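Local coordinates for protein ribonucleoside-diphosphate reductase subunit beta (Clostridium botulinum, PDB 6ZJK) that forms the iron-binding R2 subunit of a ribonucleotide reductase and probably generates the radical needed to convert ribonucleotides to deoxyribonucleotides, at residues 43-48 against 120-125; 54-59 against 253-258. All blocks are in the same frame, centred on the assembly; numbering follows the deposited sequence.

Interaction 1: residues 43-48 against 120-125; sequences GNTTNL and YITAAE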
loop_
_atom_site.group_PDB
_atom_site.type_symbol
_atom_site.label_atom_id
_atom_site.label_comp_id
_atom_site.label_asym_id
_atom_site.label_seq_id
_atom_site.Cartn_x
_atom_site.Cartn_y
_atom_site.Cartn_z
ATOM N N GLY A 43 -13.691 -4.053 16.661
ATOM C CA GLY A 43 -12.975 -4.905 17.587
ATOM C C GLY A 43 -11.923 -4.148 18.395
ATOM O O GLY A 43 -11.447 -3.088 17.987
ATOM N N ASN A 44 -11.569 -4.708 19.554
ATOM C CA ASN A 44 -10.580 -4.102 20.454
ATOM C C ASN A 44 -9.194 -4.599 20.050
ATOM O O ASN A 44 -8.626 -5.507 20.660
ATOM C CB ASN A 44 -10.891 -4.461 21.910
ATOM C CG ASN A 44 -9.982 -3.745 22.912
ATOM O OD1 ASN A 44 -9.470 -2.663 22.639
ATOM N ND2 ASN A 44 -9.774 -4.360 24.073
ATOM N N THR A 45 -8.609 -3.934 19.051
ATOM C CA THR A 45 -7.334 -4.342 18.468
ATOM C C THR A 45 -6.243 -3.346 18.837
ATOM O O THR A 45 -6.514 -2.173 19.101
ATOM C CB THR A 45 -7.422 -4.432 16.933
ATOM O OG1 THR A 45 -6.145 -4.809 16.383
ATOM C CG2 THR A 45 -7.822 -3.083 16.345
ATOM N N THR A 46 -5.000 -3.838 18.877
ATOM C CA THR A 46 -3.841 -2.966 19.045
ATOM C C THR A 46 -3.331 -2.384 17.729
ATOM O O THR A 46 -2.627 -1.370 17.764
ATOM C CB THR A 46 -2.677 -3.712 19.703
ATOM O OG1 THR A 46 -2.201 -4.709 18.789
ATOM C CG2 THR A 46 -3.130 -4.394 21.024
ATOM N N ASN A 47 -3.643 -3.024 16.590
ATOM C CA ASN A 47 -3.115 -2.776 15.233
ATOM C C ASN A 47 -1.721 -3.354 15.024
ATOM O O ASN A 47 -1.116 -3.071 13.990
ATOM C CB ASN A 47 -3.061 -1.300 14.827
ATOM C CG ASN A 47 -4.408 -0.638 14.854
ATOM O OD1 ASN A 47 -5.426 -1.276 14.611
ATOM N ND2 ASN A 47 -4.429 0.653 15.168
ATOM N N LEU A 48 -1.219 -4.164 15.927
ATOM C CA LEU A 48 0.063 -4.753 15.705
ATOM C C LEU A 48 -0.028 -5.916 14.755
ATOM O O LEU A 48 -0.953 -6.642 14.779
ATOM C CB LEU A 48 0.694 -5.196 17.010
ATOM C CG LEU A 48 1.075 -4.131 18.031
ATOM C CD1 LEU A 48 1.256 -4.784 19.372
ATOM C CD2 LEU A 48 2.368 -3.441 17.651
ATOM N N TYR A 120 -10.957 1.412 8.919
ATOM C CA TYR A 120 -12.082 1.100 9.767
ATOM C C TYR A 120 -12.072 -0.382 10.050
ATOM O O TYR A 120 -12.789 -0.837 10.830
ATOM C CB TYR A 120 -13.391 1.498 9.145
ATOM C CG TYR A 120 -13.597 2.961 9.127
ATOM C CD1 TYR A 120 -13.217 3.719 8.060
ATOM C CD2 TYR A 120 -14.146 3.592 10.168
ATOM C CE1 TYR A 120 -13.398 5.062 8.041
ATOM C CE2 TYR A 120 -14.315 4.934 10.150
ATOM C CZ TYR A 120 -13.936 5.644 9.072
ATOM O OH TYR A 120 -14.116 6.971 9.062
ATOM N N ILE A 121 -11.223 -1.120 9.390
ATOM C CA ILE A 121 -11.116 -2.527 9.587
ATOM C C ILE A 121 -10.271 -2.880 10.836
ATOM O O ILE A 121 -9.148 -2.531 10.914
ATOM C CB ILE A 121 -10.483 -3.173 8.374
ATOM C CG1 ILE A 121 -11.405 -3.052 7.172
ATOM C CG2 ILE A 121 -10.169 -4.600 8.655
ATOM C CD1 ILE A 121 -12.624 -3.918 7.179
ATOM N N THR A 122 -10.842 -3.615 11.778
ATOM C CA THR A 122 -10.150 -3.961 13.007
ATOM C C THR A 122 -9.446 -5.271 13.102
ATOM O O THR A 122 -9.099 -5.665 14.131
ATOM C CB THR A 122 -11.017 -3.791 14.239
ATOM O OG1 THR A 122 -12.196 -4.542 14.096
ATOM C CG2 THR A 122 -11.398 -2.413 14.393
ATOM N N ALA A 123 -9.255 -5.936 11.997
ATOM C CA ALA A 123 -8.468 -7.162 11.890
ATOM C C ALA A 123 -7.198 -6.847 11.110
ATOM O O ALA A 123 -7.258 -6.672 9.888
ATOM C CB ALA A 123 -9.260 -8.254 11.175
ATOM N N ALA A 124 -6.050 -6.812 11.799
ATOM C CA ALA A 124 -4.808 -6.393 11.152
ATOM C C ALA A 124 -4.440 -7.295 9.984
ATOM O O ALA A 124 -3.860 -6.827 8.998
ATOM C CB ALA A 124 -3.658 -6.370 12.163
ATOM N N GLU A 125 -4.765 -8.582 10.063
ATOM C CA GLU A 125 -4.398 -9.469 8.968
ATOM C C GLU A 125 -5.197 -9.148 7.704
ATOM O O GLU A 125 -4.698 -9.366 6.594
ATOM C CB GLU A 125 -4.587 -10.941 9.372
ATOM C CG GLU A 125 -6.050 -11.379 9.626
ATOM C CD GLU A 125 -6.473 -11.271 11.089
ATOM O OE1 GLU A 125 -6.041 -10.319 11.777
ATOM O OE2 GLU A 125 -7.254 -12.138 11.556
HETATM O O HOH W 1 -5.857 -7.421 14.603
#

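Interaction 2: residues 54-59 against 253-258; sequences IKYSWA and KNENSH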
loop_
_atom_site.group_PDB
_atom_site.type_symbol
_atom_site.label_atom_id
_atom_site.label_comp_id
_atom_site.label_asym_id
_atom_site.label_seq_id
_atom_site.Cartn_x
_atom_site.Cartn_y
_atom_site.Cartn_z
ATOM N N ILE A 54 -3.792 -14.858 14.392
ATOM C CA ILE A 54 -4.885 -14.271 13.629
ATOM C C ILE A 54 -6.198 -15.040 13.739
ATOM O O ILE A 54 -6.187 -16.159 14.033
ATOM C CB ILE A 54 -4.518 -14.172 12.132
ATOM C CG1 ILE A 54 -4.089 -15.507 11.606
ATOM C CG2 ILE A 54 -3.357 -13.259 11.937
ATOM C CD1 ILE A 54 -3.843 -15.526 10.145
ATOM N N LYS A 55 -7.316 -14.411 13.469
ATOM C CA LYS A 55 -8.614 -15.067 13.505
ATOM C C LYS A 55 -9.010 -15.633 12.139
ATOM O O LYS A 55 -9.563 -16.735 12.068
ATOM C CB LYS A 55 -9.680 -14.088 14.006
ATOM C CG LYS A 55 -11.123 -14.576 13.860
ATOM C CD LYS A 55 -12.103 -13.522 14.385
ATOM C CE LYS A 55 -13.545 -14.010 14.424
ATOM N NZ LYS A 55 -13.851 -14.973 15.543
ATOM N N TYR A 56 -8.738 -14.910 11.045
ATOM C CA TYR A 56 -9.190 -15.337 9.714
ATOM C C TYR A 56 -8.069 -16.131 9.055
ATOM O O TYR A 56 -7.172 -15.576 8.410
ATOM C CB TYR A 56 -9.631 -14.135 8.876
ATOM C CG TYR A 56 -10.709 -13.352 9.585
ATOM C CD1 TYR A 56 -11.952 -13.918 9.811
ATOM C CD2 TYR A 56 -10.458 -12.084 10.098
ATOM C CE1 TYR A 56 -12.931 -13.241 10.487
ATOM C CE2 TYR A 56 -11.431 -11.397 10.790
ATOM C CZ TYR A 56 -12.667 -11.984 10.986
ATOM O OH TYR A 56 -13.657 -11.312 11.673
ATOM N N SER A 57 -8.182 -17.449 9.172
ATOM C CA SER A 57 -7.099 -18.308 8.706
ATOM C C SER A 57 -6.896 -18.193 7.192
ATOM O O SER A 57 -5.759 -18.248 6.703
ATOM C CB SER A 57 -7.411 -19.750 9.129
ATOM O OG SER A 57 -6.243 -20.515 9.356
ATOM N N TRP A 58 -7.938 -17.874 6.416
ATOM C CA TRP A 58 -7.764 -17.727 4.977
ATOM C C TRP A 58 -6.824 -16.583 4.611
ATOM O O TRP A 58 -6.300 -16.573 3.494
ATOM C CB TRP A 58 -9.125 -17.551 4.292
ATOM C CG TRP A 58 -10.031 -16.537 4.923
ATOM C CD1 TRP A 58 -11.081 -16.780 5.798
ATOM C CD2 TRP A 58 -10.000 -15.124 4.714
ATOM N NE1 TRP A 58 -11.680 -15.587 6.145
ATOM C CE2 TRP A 58 -11.035 -14.560 5.495
ATOM C CE3 TRP A 58 -9.201 -14.275 3.935
ATOM C CZ2 TRP A 58 -11.282 -13.186 5.510
ATOM C CZ3 TRP A 58 -9.444 -12.914 3.964
ATOM C CH2 TRP A 58 -10.470 -12.381 4.731
ATOM N N ALA A 59 -6.615 -15.637 5.498
ATOM C CA ALA A 59 -5.710 -14.532 5.263
ATOM C C ALA A 59 -4.293 -14.964 4.946
ATOM O O ALA A 59 -3.663 -14.416 4.112
ATOM C CB ALA A 59 -5.720 -13.606 6.422
ATOM N N LYS A 253 -21.211 -10.269 7.250
ATOM C CA LYS A 253 -22.556 -10.819 7.367
ATOM C C LYS A 253 -22.704 -11.641 8.643
ATOM O O LYS A 253 -23.738 -11.568 9.315
ATOM C CB LYS A 253 -22.908 -11.686 6.160
ATOM C CG LYS A 253 -24.351 -12.175 6.228
ATOM C CD LYS A 253 -24.901 -12.674 4.897
ATOM C CE LYS A 253 -25.972 -13.751 5.138
ATOM N NZ LYS A 253 -27.312 -13.176 5.432
ATOM N N ASN A 254 -21.717 -12.506 8.869
ATOM C CA ASN A 254 -21.795 -13.414 10.013
ATOM C C ASN A 254 -21.740 -12.664 11.343
ATOM O O ASN A 254 -22.462 -13.018 12.285
ATOM C CB ASN A 254 -20.671 -14.448 9.944
ATOM C CG ASN A 254 -20.694 -15.403 11.129
ATOM O OD1 ASN A 254 -19.685 -15.615 11.805
ATOM N ND2 ASN A 254 -21.854 -15.976 11.388
ATOM N N GLU A 255 -20.932 -11.597 11.427
ATOM C CA GLU A 255 -20.690 -10.880 12.677
ATOM C C GLU A 255 -21.614 -9.675 12.886
ATOM O O GLU A 255 -21.538 -9.033 13.943
ATOM C CB GLU A 255 -19.228 -10.413 12.745
ATOM C CG GLU A 255 -18.162 -11.533 12.687
ATOM C CD GLU A 255 -16.735 -10.983 12.467
ATOM O OE1 GLU A 255 -16.571 -9.747 12.373
ATOM O OE2 GLU A 255 -15.767 -11.781 12.381
ATOM N N ASN A 256 -22.450 -9.330 11.904
ATOM C CA ASN A 256 -23.330 -8.152 11.942
ATOM C C ASN A 256 -24.704 -8.490 11.358
ATOM O O ASN A 256 -25.258 -7.752 10.536
ATOM C CB ASN A 256 -22.720 -6.978 11.167
ATOM C CG ASN A 256 -21.397 -6.518 11.733
ATOM O OD1 ASN A 256 -21.359 -5.739 12.683
ATOM N ND2 ASN A 256 -20.302 -6.995 11.156
ATOM N N SER A 257 -25.290 -9.605 11.813
ATOM C CA SER A 257 -26.492 -10.119 11.161
ATOM C C SER A 257 -27.682 -9.182 11.325
ATOM O O SER A 257 -28.550 -9.133 10.443
ATOM C CB SER A 257 -26.827 -11.508 11.695
ATOM O OG SER A 257 -27.209 -11.453 13.057
ATOM N N HIS A 258 -27.720 -8.394 12.404
ATOM C CA HIS A 258 -28.821 -7.453 12.587
ATOM C C HIS A 258 -28.807 -6.335 11.548
ATOM O O HIS A 258 -29.863 -5.747 11.285
ATOM C CB HIS A 258 -28.785 -6.857 13.997
ATOM C CG HIS A 258 -27.549 -6.062 14.284
ATOM N ND1 HIS A 258 -26.337 -6.649 14.594
ATOM C CD2 HIS A 258 -27.327 -4.725 14.279
ATOM C CE1 HIS A 258 -25.429 -5.709 14.778
ATOM N NE2 HIS A 258 -26.002 -4.532 14.592
#

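Interaction 1: residues 43-48 against 120-125
T122 meets G43 and T45 just ahead of helix 124-151 of the R2 helical bundle, and shows how a loop of consecutive ST turns can be fitted against a helix N-terminus. Its CB lies 3.9 Å from CG2 of T45, and the two side chains pass each other at a slant. One step further, CG2 of T122 rests on the G43 backbone, 3.7 Å from the G43 O. The other branch carries the polar contact: with chi1 at 56°, OG1 sits between the T122 backbone N and carbonyl carbon and accepts the N-H of G43 at 3.0 Å (151° at the hydrogen). That hydroxyl also bonds to the carbonyl O of S39, so the loop grips it from two points. T122 returns a backbone contact, its O lying 3.5 Å from CB of T45.

T45 turns OG1 away from its own N (chi1 179°), where it accepts the N-H of N47 and closes the first ST turn; T46 closes the second by taking the N-H of L48. T46, N47 and L48 also pack on R165, E112 and W164 of the second subunit, which places the loop between helix start and dimer partner. A123 occupies the N-cap, and the first helical residue, A124, touches the L48 O through CB at 3.8 Å. The A124 N-H is satisfied by a water, which accepts it at 2.9 Å from N and lies 3.2 Å from OG1 of T45.

Interaction 2: residues 54-59 against 253-258
Y56 turns the edge of its ring to the carboxylate of E255, where the chain entering helix 58-68 of the R2 helical bundle approaches the C-terminal end of helix 225-255. The example is a contact made by side chains alone, the CA atoms of Y56 and E255 being 12.7 Å apart. E255 extends toward the ring (chi2 168°), and its carboxylate is inclined by 30° to the tyrosine ring, with OE2 at the ring edge, near its plane. The modelled approach of OE2 to the Y56 hydroxyl is too short to be trusted. The other oxygen, OE1, has a clearer role, accepting the backbone N-H of M40, which ties this helix end to the N-terminal loop.

K55 lays its CG 4.0 Å above the centre of the Y56 ring. The opposite charges of K55 and E255 are not in contact, but with NZ 4.9 Å from OE2 they are close enough for some electrostatic attraction. On the far side of the tyrosine stem, CB of Y56 sits over the rim of the W58 ring, whose NE1 bonds to E251. Where lysine and glutamate do touch, CE of K55 is 3.8 Å from OE2 of E255.

Interactions 1 and 2 lie about 13 Å apart, centre to centre, and their segments alternate along the chain: 43-48, 54-59, 120-125, 253-258. They meet at the start of helix 124-151, where OE2 of E125 probably accepts the backbone N-H groups of both K55 and Y56, and CB of A123 packs on CE2 of Y56. M40 in the N-terminal loop is a second common point, bonded through its backbone to T122 and to E255. The two contacts thus join this loop to the ends of two helices that carry iron ligands away from these ends, E137 and H140 later in 124-151, E238 and H241 earlier in 225-255.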